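Long-range contacts in GNA33 (Neisseria gonorrhoeae FA 1090, PDB 2G5D), which probably acts as a lytic transglycosylase, cleaving the MurNAc-GlcNAc linkages of peptidoglycan from the chain ends and leaving a 1,6-anhydro bond in MurNAc: residues A[22-27]-A[78-83]; A[48-53]-A[352-357]; A[101-106]-A[411-416]. All coordinates share one frame; numbering follows the deposited sequence.

Contact 1 of 3, residues A[22-27]-A[78-83]; sequences DRPAGI and WQDVCA
A salt bridge from Arg23 to Asp80 fastens the N-terminal loop 22-27 to the first turn of helix 79-86 at the protein surface. NH1 of Arg23 donates to OD2 of Asp80 over 2.7 Å, with an N-H...O angle of 160°. The acceptor lies close to the guanidinium plane, and NH1 reaches OD2 almost in line with the C-O bond. Because the guanidinium and carboxylate planes stand 84° apart, the bridge uses a single oxygen and is not a two-pronged pairing. The Arg23 chain is bent at chi2 (-82°), which swings CD to 3.2 Å from Asp80 OD2, so the aliphatic stem passes beside the carboxylate before the charged end meets it.

The other oxygen, OD1, takes a bond of 2.9 Å from a water that also donates to the carbonyl O of Pro24, while CG and CD of the Pro24 ring approach the same OD1. An aspartate in the opening turn of a helix is well placed here, since its negative charge probably also interacts favourably with the positive N-terminal end of the helix dipole. On the inner side of the helix, Cys82 forms a disulfide with Cys69 of helix 58-72, tying the two helices together. The backbone of Arg23 is held as well, its N by Gln84 and its O by the hydroxyl of Tyr102.

One turn along the helix, a small residue lets the guanidinium lie flat against the helix surface: the methyl CB of Ala83 sits over the centre of one guanidinium face, 3.3 Å from Arg23 CZ.

Contact 2 of 3, residues A[48-53]-A[352-357]; sequences LSMPHW and PLFVAT
Met50 lies over the Phe354 ring, in a contact between the loop 48-53 and a strand of the 3D domain, a family related to the double-psi beta-barrels. The aromatic interactions come first. Met50 CB makes a CH-pi contact almost straight above the ring centre, 3.8 Å from the Phe354 centroid and 9° from its normal. The sulfur stands obliquely above the ring, 4.4 Å from the same centroid, in a Met-aromatic contact; SD also touches Phe354 CB at 3.4 Å. The ring reaches the loop with CG anti to the backbone N (chi1 -161°).

Apolar contacts flank this pair. Pro51 CD lies 3.8 Å from Phe354 CE2, and Pro51 CG meets the methyl CB of Ala356 at 3.8 Å. Ala356 is two residues further along the strand and faces the same way. Trp53 brings its CE3 edge to Phe354 CD1 at 4.0 Å.

The one polar approach is carried by a type II turn from Met50 to Trp53, in which proline suits the second position. Its flipped central peptide sends Pro51 O to the ring edge, 3.0 Å from Phe354 CZ.

Around the contact, Trp409 of strand 403-413 packs on Met50, Pro51 and Ala356, while Asn367 of strand 365-375 touches Phe354 and Ala356. Trp53 bonds through NE1 to Glu100, so the loop is joined to helix 92-102 as well as to the barrel strands.

Contact 3 of 3, residues A[101-106]-A[411-416]; sequences RYFTPW and LLPNGM
ND2 of Asn414 is gripped by backbone carbonyls: it donates to Arg101 O at 3.0 Å, in the plane of its amide though bent to 138° at the hydrogen, and also to Gly26 O, with a weak further bond to a water. The amide oxygen is used too, since Thr104 OG1 donates to Asn414 OD1 over 2.9 Å. With OG1 anti to its own carbonyl carbon (chi1 -65°), the threonine hydroxyl lies on the side of its backbone N, and the Thr104 and Asn414 side chains cross at about a right angle.

The backbones pair as antiparallel strands. Asn414 N bonds to Tyr102 O at 2.9 Å. Thr104 and Leu412 form a hydrogen-bonded pair, with Thr104 N to Leu412 O at 2.9 Å and Leu412 N to Thr104 O at 3.2 Å. The prolines, Pro105 and Pro413, stand in the non-hydrogen-bonded pairs on either side, where a missing N-H costs this pairing nothing. Beyond Pro413 the chain makes a type II turn, and Gly415 suits its third position because phi is positive there.

Apolar groups fill in around this frame: Phe103 CB meets Leu411 CB at 3.9 Å, and Leu412 CD1 lies 4.1 Å from Trp106 CD1. Trp106 NE1 donates to a water 3.0 Å away in the indole plane.

The asparagine side chain thus adds bonds beside the strand pairing and ties the turn to the end of helix 92-102 and to the N-terminal loop. The amides, carbonyls and hydroxyl bonded across the contact are neutral, so the union probably depends little on pH.

Overall arrangement
From the N terminus, segment 22-27 comes first, and contact 1 closes a short loop when the chain returns on helix 79-86. Within that loop lies 48-53, which waits some 300 residues for strand 352-358, so contacts 1 and 2 cross. Contact 3 opens after contact 1 has closed, at 101-106, and ends at 411-416, crossing contact 2 in turn. Strands 352-358 and 403-413 are neighbours, joined by Pro352 O to Leu411 N, which links contacts 2 and 3. Contacts 1 and 3, with centres about 10 Å apart, meet where Trp78 packs against Met416. Contacts 2 and 3 join early chain to strands 352-358 and 403-413; contact 1 ties the N-terminal loop to helix 79-86.

Contact 1 of 3, residues A[22-27]-A[78-83]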
loop_
_atom_site.group_PDB
_atom_site.type_symbol
_atom_site.label_atom_id
_atom_site.label_comp_id
_atom_site.label_asym_id
_atom_site.label_seq_id
_atom_site.Cartn_x
_atom_site.Cartn_y
_atom_site.Cartn_z
ATOM N N ASP A 22 11.463 -19.420 -26.676
ATOM C CA ASP A 22 10.602 -19.577 -25.513
ATOM C C ASP A 22 11.222 -20.363 -24.368
ATOM O O ASP A 22 11.890 -21.375 -24.577
ATOM C CB ASP A 22 9.277 -20.219 -25.928
ATOM C CG ASP A 22 8.377 -19.263 -26.706
ATOM O OD1 ASP A 22 8.733 -18.073 -26.884
ATOM O OD2 ASP A 22 7.294 -19.707 -27.137
ATOM N N ARG A 23 10.990 -19.879 -23.156
ATOM C CA ARG A 23 11.486 -20.526 -21.940
ATOM C C ARG A 23 10.708 -21.814 -21.677
ATOM O O ARG A 23 9.593 -21.955 -22.146
ATOM C CB ARG A 23 11.383 -19.550 -20.758
ATOM C CG ARG A 23 12.243 -18.287 -20.914
ATOM C CD ARG A 23 13.700 -18.549 -20.511
ATOM N NE ARG A 23 14.569 -17.393 -20.767
ATOM C CZ ARG A 23 15.242 -16.714 -19.836
ATOM N NH1 ARG A 23 15.180 -17.070 -18.552
ATOM N NH2 ARG A 23 16.011 -15.686 -20.199
ATOM N N PRO A 24 11.316 -22.791 -20.980
ATOM C CA PRO A 24 10.521 -23.975 -20.637
ATOM C C PRO A 24 9.496 -23.697 -19.534
ATOM O O PRO A 24 9.733 -22.852 -18.669
ATOM C CB PRO A 24 11.576 -24.992 -20.179
ATOM C CG PRO A 24 12.735 -24.164 -19.722
ATOM C CD PRO A 24 12.714 -22.894 -20.520
ATOM N N ALA A 25 8.367 -24.395 -19.568
ATOM C CA ALA A 25 7.332 -24.159 -18.576
ATOM C C ALA A 25 7.567 -24.859 -17.244
ATOM O O ALA A 25 7.172 -24.354 -16.192
ATOM C CB ALA A 25 5.960 -24.499 -19.125
ATOM N N GLY A 26 8.181 -26.026 -17.247
ATOM C CA GLY A 26 8.264 -26.731 -15.965
ATOM C C GLY A 26 6.946 -27.380 -15.560
ATOM O O GLY A 26 5.881 -27.036 -16.070
ATOM N N ILE A 27 7.029 -28.319 -14.628
ATOM C CA ILE A 27 5.990 -29.335 -14.452
ATOM C C ILE A 27 5.006 -28.976 -13.340
ATOM O O ILE A 27 5.412 -28.797 -12.202
ATOM C CB ILE A 27 6.655 -30.703 -14.191
ATOM C CG1 ILE A 27 7.574 -31.060 -15.365
ATOM C CG2 ILE A 27 5.602 -31.817 -13.923
ATOM C CD1 ILE A 27 8.719 -31.970 -14.998
ATOM N N TRP A 78 11.559 -17.373 -10.294
ATOM C CA TRP A 78 10.710 -16.456 -11.064
ATOM C C TRP A 78 11.391 -15.933 -12.336
ATOM O O TRP A 78 10.769 -15.227 -13.110
ATOM C CB TRP A 78 10.245 -15.256 -10.197
ATOM C CG TRP A 78 9.223 -15.585 -9.105
ATOM C CD1 TRP A 78 9.500 -15.914 -7.804
ATOM C CD2 TRP A 78 7.781 -15.574 -9.220
ATOM N NE1 TRP A 78 8.339 -16.112 -7.109
ATOM C CE2 TRP A 78 7.267 -15.922 -7.946
ATOM C CE3 TRP A 78 6.878 -15.312 -10.278
ATOM C CZ2 TRP A 78 5.899 -16.023 -7.688
ATOM C CZ3 TRP A 78 5.511 -15.392 -10.016
ATOM C CH2 TRP A 78 5.035 -15.757 -8.738
ATOM N N GLN A 79 12.650 -16.306 -12.559
ATOM C CA GLN A 79 13.453 -15.783 -13.665
ATOM C C GLN A 79 12.856 -16.094 -15.034
ATOM O O GLN A 79 12.743 -15.208 -15.880
ATOM C CB GLN A 79 14.893 -16.336 -13.627
ATOM C CG GLN A 79 15.665 -16.101 -12.326
ATOM C CD GLN A 79 15.633 -17.300 -11.373
ATOM O OE1 GLN A 79 14.631 -18.015 -11.265
ATOM N NE2 GLN A 79 16.736 -17.514 -10.676
ATOM N N ASP A 80 12.526 -17.368 -15.250
ATOM C CA ASP A 80 11.927 -17.851 -16.497
ATOM C C ASP A 80 10.544 -17.251 -16.833
ATOM O O ASP A 80 10.328 -16.805 -17.971
ATOM C CB ASP A 80 11.871 -19.389 -16.501
ATOM C CG ASP A 80 13.168 -20.015 -16.942
ATOM O OD1 ASP A 80 13.271 -21.258 -16.847
ATOM O OD2 ASP A 80 14.086 -19.275 -17.397
ATOM N N VAL A 81 9.621 -17.236 -15.868
ATOM C CA VAL A 81 8.317 -16.570 -16.098
ATOM C C VAL A 81 8.470 -15.069 -16.393
ATOM O O VAL A 81 7.817 -14.531 -17.293
ATOM C CB VAL A 81 7.231 -16.855 -14.993
ATOM C CG1 VAL A 81 6.784 -18.343 -15.026
ATOM C CG2 VAL A 81 7.703 -16.412 -13.573
ATOM N N CYS A 82 9.346 -14.394 -15.653
ATOM C CA CYS A 82 9.596 -12.965 -15.918
ATOM C C CYS A 82 10.231 -12.683 -17.285
ATOM O O CYS A 82 9.825 -11.747 -17.979
ATOM C CB CYS A 82 10.372 -12.326 -14.771
ATOM S SG CYS A 82 9.294 -11.955 -13.368
ATOM N N ALA A 83 11.220 -13.493 -17.672
ATOM C CA ALA A 83 11.796 -13.394 -19.009
ATOM C C ALA A 83 10.722 -13.644 -20.076
ATOM O O ALA A 83 10.599 -12.881 -21.042
ATOM C CB ALA A 83 12.967 -14.369 -19.177
HETATM O O HOH W 1 10.831 -22.727 -16.467
#

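Contact 2 of 3, residues A[48-53]-A[352-357]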
loop_
_atom_site.group_PDB
_atom_site.type_symbol
_atom_site.label_atom_id
_atom_site.label_comp_id
_atom_site.label_asym_id
_atom_site.label_seq_id
_atom_site.Cartn_x
_atom_site.Cartn_y
_atom_site.Cartn_z
ATOM N N LEU A 48 -9.820 -23.023 -15.466
ATOM C CA LEU A 48 -11.235 -22.774 -15.797
ATOM C C LEU A 48 -12.191 -22.974 -14.625
ATOM O O LEU A 48 -13.384 -22.744 -14.720
ATOM C CB LEU A 48 -11.656 -23.588 -17.019
ATOM C CG LEU A 48 -11.352 -22.866 -18.358
ATOM C CD1 LEU A 48 -11.488 -23.846 -19.523
ATOM C CD2 LEU A 48 -12.293 -21.654 -18.583
ATOM N N SER A 49 -11.651 -23.389 -13.507
ATOM C CA SER A 49 -12.377 -23.277 -12.241
ATOM C C SER A 49 -12.484 -21.821 -11.681
ATOM O O SER A 49 -13.284 -21.563 -10.772
ATOM C CB SER A 49 -11.786 -24.248 -11.219
ATOM O OG SER A 49 -12.049 -25.578 -11.637
ATOM N N MET A 50 -11.668 -20.898 -12.206
ATOM C CA MET A 50 -11.806 -19.470 -11.899
ATOM C C MET A 50 -12.936 -18.837 -12.739
ATOM O O MET A 50 -12.992 -19.024 -13.949
ATOM C CB MET A 50 -10.473 -18.714 -12.054
ATOM C CG MET A 50 -9.424 -19.232 -11.105
ATOM S SD MET A 50 -7.735 -18.621 -11.229
ATOM C CE MET A 50 -6.983 -19.704 -12.440
ATOM N N PRO A 51 -13.882 -18.156 -12.065
ATOM C CA PRO A 51 -15.050 -17.643 -12.767
ATOM C C PRO A 51 -14.657 -16.503 -13.719
ATOM O O PRO A 51 -13.870 -15.650 -13.344
ATOM C CB PRO A 51 -15.969 -17.165 -11.639
ATOM C CG PRO A 51 -15.067 -16.902 -10.460
ATOM C CD PRO A 51 -13.883 -17.836 -10.620
ATOM N N HIS A 52 -15.172 -16.536 -14.948
ATOM C CA HIS A 52 -14.847 -15.535 -15.976
ATOM C C HIS A 52 -13.376 -15.486 -16.391
ATOM O O HIS A 52 -12.935 -14.516 -17.004
ATOM C CB HIS A 52 -15.321 -14.141 -15.567
ATOM C CG HIS A 52 -16.799 -14.039 -15.394
ATOM N ND1 HIS A 52 -17.410 -12.899 -14.919
ATOM C CD2 HIS A 52 -17.790 -14.939 -15.617
ATOM C CE1 HIS A 52 -18.717 -13.097 -14.865
ATOM N NE2 HIS A 52 -18.970 -14.333 -15.268
ATOM N N TRP A 53 -12.649 -16.554 -16.095
ATOM C CA TRP A 53 -11.298 -16.757 -16.592
ATOM C C TRP A 53 -11.182 -16.457 -18.092
ATOM O O TRP A 53 -10.310 -15.700 -18.506
ATOM C CB TRP A 53 -10.859 -18.201 -16.362
ATOM C CG TRP A 53 -9.511 -18.441 -16.940
ATOM C CD1 TRP A 53 -9.209 -19.026 -18.144
ATOM C CD2 TRP A 53 -8.263 -18.049 -16.354
ATOM N NE1 TRP A 53 -7.828 -19.030 -18.327
ATOM C CE2 TRP A 53 -7.237 -18.439 -17.242
ATOM C CE3 TRP A 53 -7.912 -17.432 -15.141
ATOM C CZ2 TRP A 53 -5.880 -18.212 -16.962
ATOM C CZ3 TRP A 53 -6.567 -17.197 -14.866
ATOM C CH2 TRP A 53 -5.572 -17.597 -15.769
ATOM N N PRO A 352 0.709 -13.603 -9.528
ATOM C CA PRO A 352 -0.647 -13.380 -10.062
ATOM C C PRO A 352 -1.718 -13.917 -9.090
ATOM O O PRO A 352 -1.555 -14.983 -8.482
ATOM C CB PRO A 352 -0.621 -14.145 -11.398
ATOM C CG PRO A 352 0.866 -14.162 -11.786
ATOM C CD PRO A 352 1.580 -14.343 -10.472
ATOM N N LEU A 353 -2.813 -13.173 -8.925
ATOM C CA LEU A 353 -3.800 -13.527 -7.917
ATOM C C LEU A 353 -5.171 -13.278 -8.522
ATOM O O LEU A 353 -5.512 -12.152 -8.854
ATOM C CB LEU A 353 -3.561 -12.665 -6.669
ATOM C CG LEU A 353 -3.856 -12.982 -5.179
ATOM C CD1 LEU A 353 -5.138 -12.318 -4.740
ATOM C CD2 LEU A 353 -3.833 -14.455 -4.757
ATOM N N PHE A 354 -5.937 -14.347 -8.701
ATOM C CA PHE A 354 -7.305 -14.198 -9.166
ATOM C C PHE A 354 -8.260 -13.930 -8.012
ATOM O O PHE A 354 -8.282 -14.684 -7.030
ATOM C CB PHE A 354 -7.742 -15.428 -9.942
ATOM C CG PHE A 354 -8.915 -15.183 -10.813
ATOM C CD1 PHE A 354 -8.733 -14.862 -12.168
ATOM C CD2 PHE A 354 -10.207 -15.253 -10.293
ATOM C CE1 PHE A 354 -9.842 -14.608 -13.002
ATOM C CE2 PHE A 354 -11.313 -15.016 -11.114
ATOM C CZ PHE A 354 -11.124 -14.686 -12.470
ATOM N N VAL A 355 -9.049 -12.858 -8.145
ATOM C CA VAL A 355 -10.002 -12.427 -7.134
ATOM C C VAL A 355 -11.390 -12.439 -7.739
ATOM O O VAL A 355 -11.659 -11.764 -8.729
ATOM C CB VAL A 355 -9.667 -11.005 -6.544
ATOM C CG1 VAL A 355 -10.675 -10.596 -5.432
ATOM C CG2 VAL A 355 -8.293 -10.989 -5.981
ATOM N N ALA A 356 -12.234 -13.283 -7.148
ATOM C CA ALA A 356 -13.652 -13.349 -7.395
ATOM C C ALA A 356 -14.386 -12.600 -6.277
ATOM O O ALA A 356 -14.424 -13.042 -5.126
ATOM C CB ALA A 356 -14.101 -14.824 -7.434
ATOM N N THR A 357 -14.975 -11.456 -6.617
ATOM C CA THR A 357 -15.662 -10.656 -5.609
ATOM C C THR A 357 -16.877 -9.920 -6.181
ATOM O O THR A 357 -17.448 -10.350 -7.185
ATOM C CB THR A 357 -14.644 -9.752 -4.792
ATOM O OG1 THR A 357 -15.315 -9.071 -3.729
ATOM C CG2 THR A 357 -13.891 -8.768 -5.676
#

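Contact 3 of 3, residues A[101-106]-A[411-416]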
loop_
_atom_site.group_PDB
_atom_site.type_symbol
_atom_site.label_atom_id
_atom_site.label_comp_id
_atom_site.label_asym_id
_atom_site.label_seq_id
_atom_site.Cartn_x
_atom_site.Cartn_y
_atom_site.Cartn_z
ATOM N N ARG A 101 -0.073 -21.715 -19.494
ATOM C CA ARG A 101 1.020 -22.585 -19.850
ATOM C C ARG A 101 2.135 -22.598 -18.819
ATOM O O ARG A 101 2.805 -23.602 -18.679
ATOM C CB ARG A 101 1.576 -22.208 -21.229
ATOM C CG ARG A 101 0.774 -22.861 -22.362
ATOM C CD ARG A 101 0.970 -22.206 -23.693
ATOM N NE ARG A 101 0.003 -22.730 -24.665
ATOM C CZ ARG A 101 0.219 -22.827 -25.972
ATOM N NH1 ARG A 101 1.382 -22.428 -26.499
ATOM N NH2 ARG A 101 -0.739 -23.325 -26.763
ATOM N N TYR A 102 2.293 -21.500 -18.085
ATOM C CA TYR A 102 3.450 -21.313 -17.197
ATOM C C TYR A 102 3.136 -21.310 -15.692
ATOM O O TYR A 102 4.037 -21.468 -14.857
ATOM C CB TYR A 102 4.226 -20.048 -17.612
ATOM C CG TYR A 102 5.053 -20.200 -18.889
ATOM C CD1 TYR A 102 4.508 -19.941 -20.138
ATOM C CD2 TYR A 102 6.398 -20.612 -18.823
ATOM C CE1 TYR A 102 5.284 -20.084 -21.310
ATOM C CE2 TYR A 102 7.174 -20.760 -19.971
ATOM C CZ TYR A 102 6.615 -20.492 -21.217
ATOM O OH TYR A 102 7.393 -20.636 -22.355
ATOM N N PHE A 103 1.861 -21.145 -15.355
ATOM C CA PHE A 103 1.418 -21.052 -13.963
ATOM C C PHE A 103 0.374 -22.110 -13.642
ATOM O O PHE A 103 -0.346 -22.605 -14.531
ATOM C CB PHE A 103 0.857 -19.648 -13.605
ATOM C CG PHE A 103 1.830 -18.501 -13.829
ATOM C CD1 PHE A 103 2.130 -18.066 -15.121
ATOM C CD2 PHE A 103 2.426 -17.848 -12.740
ATOM C CE1 PHE A 103 3.030 -17.034 -15.339
ATOM C CE2 PHE A 103 3.312 -16.791 -12.942
ATOM C CZ PHE A 103 3.609 -16.367 -14.254
ATOM N N THR A 104 0.324 -22.456 -12.359
ATOM C CA THR A 104 -0.689 -23.340 -11.791
ATOM C C THR A 104 -1.494 -22.562 -10.756
ATOM O O THR A 104 -0.908 -21.864 -9.910
ATOM C CB THR A 104 -0.016 -24.590 -11.141
ATOM O OG1 THR A 104 0.626 -25.354 -12.160
ATOM C CG2 THR A 104 -1.040 -25.466 -10.387
ATOM N N PRO A 105 -2.849 -22.658 -10.813
ATOM C CA PRO A 105 -3.666 -21.993 -9.805
ATOM C C PRO A 105 -3.824 -22.811 -8.501
ATOM O O PRO A 105 -4.123 -24.009 -8.527
ATOM C CB PRO A 105 -5.037 -21.817 -10.504
ATOM C CG PRO A 105 -4.885 -22.390 -11.884
ATOM C CD PRO A 105 -3.697 -23.321 -11.820
ATOM N N TRP A 106 -3.610 -22.140 -7.381
ATOM C CA TRP A 106 -3.801 -22.725 -6.045
ATOM C C TRP A 106 -4.924 -21.984 -5.363
ATOM O O TRP A 106 -4.748 -20.829 -4.954
ATOM C CB TRP A 106 -2.543 -22.607 -5.181
ATOM C CG TRP A 106 -1.372 -23.367 -5.725
ATOM C CD1 TRP A 106 -0.549 -22.972 -6.750
ATOM C CD2 TRP A 106 -0.896 -24.647 -5.292
ATOM N NE1 TRP A 106 0.424 -23.918 -6.959
ATOM C CE2 TRP A 106 0.244 -24.954 -6.077
ATOM C CE3 TRP A 106 -1.295 -25.555 -4.283
ATOM C CZ2 TRP A 106 0.982 -26.136 -5.901
ATOM C CZ3 TRP A 106 -0.557 -26.741 -4.109
ATOM C CH2 TRP A 106 0.562 -27.019 -4.922
ATOM N N LEU A 411 -1.645 -17.894 -8.355
ATOM C CA LEU A 411 -0.946 -18.530 -9.511
ATOM C C LEU A 411 0.564 -18.456 -9.300
ATOM O O LEU A 411 1.103 -17.405 -8.987
ATOM C CB LEU A 411 -1.370 -17.910 -10.877
ATOM C CG LEU A 411 -2.753 -18.326 -11.442
ATOM C CD1 LEU A 411 -3.861 -17.912 -10.501
ATOM C CD2 LEU A 411 -3.029 -17.737 -12.851
ATOM N N LEU A 412 1.229 -19.597 -9.414
ATOM C CA LEU A 412 2.667 -19.680 -9.182
ATOM C C LEU A 412 3.272 -20.439 -10.347
ATOM O O LEU A 412 2.614 -21.348 -10.909
ATOM C CB LEU A 412 2.961 -20.437 -7.856
ATOM C CG LEU A 412 2.508 -19.737 -6.575
ATOM C CD1 LEU A 412 2.573 -20.699 -5.377
ATOM C CD2 LEU A 412 3.330 -18.448 -6.325
ATOM N N PRO A 413 4.522 -20.090 -10.713
ATOM C CA PRO A 413 5.214 -20.837 -11.781
ATOM C C PRO A 413 5.106 -22.350 -11.547
ATOM O O PRO A 413 5.364 -22.812 -10.420
ATOM C CB PRO A 413 6.658 -20.356 -11.648
ATOM C CG PRO A 413 6.516 -18.966 -11.090
ATOM C CD PRO A 413 5.373 -19.026 -10.142
ATOM N N ASN A 414 4.703 -23.102 -12.578
ATOM C CA ASN A 414 4.552 -24.565 -12.462
ATOM C C ASN A 414 5.707 -25.186 -11.693
ATOM O O ASN A 414 6.866 -24.978 -12.056
ATOM C CB ASN A 414 4.541 -25.221 -13.836
ATOM C CG ASN A 414 3.431 -24.737 -14.720
ATOM O OD1 ASN A 414 2.364 -24.362 -14.256
ATOM N ND2 ASN A 414 3.662 -24.792 -16.020
ATOM N N GLY A 415 5.395 -25.952 -10.644
ATOM C CA GLY A 415 6.427 -26.562 -9.815
ATOM C C GLY A 415 6.662 -25.856 -8.497
ATOM O O GLY A 415 7.030 -26.478 -7.513
ATOM N N MET A 416 6.448 -24.544 -8.470
ATOM C CA MET A 416 6.609 -23.781 -7.241
ATOM C C MET A 416 5.353 -23.904 -6.365
ATOM O O MET A 416 4.231 -23.637 -6.807
ATOM C CB MET A 416 6.934 -22.319 -7.549
ATOM C CG MET A 416 7.058 -21.427 -6.321
ATOM S SD MET A 416 6.998 -19.660 -6.691
ATOM C CE MET A 416 8.516 -19.450 -7.612
HETATM O O HOH W 2 0.567 -24.404 -16.280
HETATM O O HOH W 3 2.671 -23.744 -8.870
#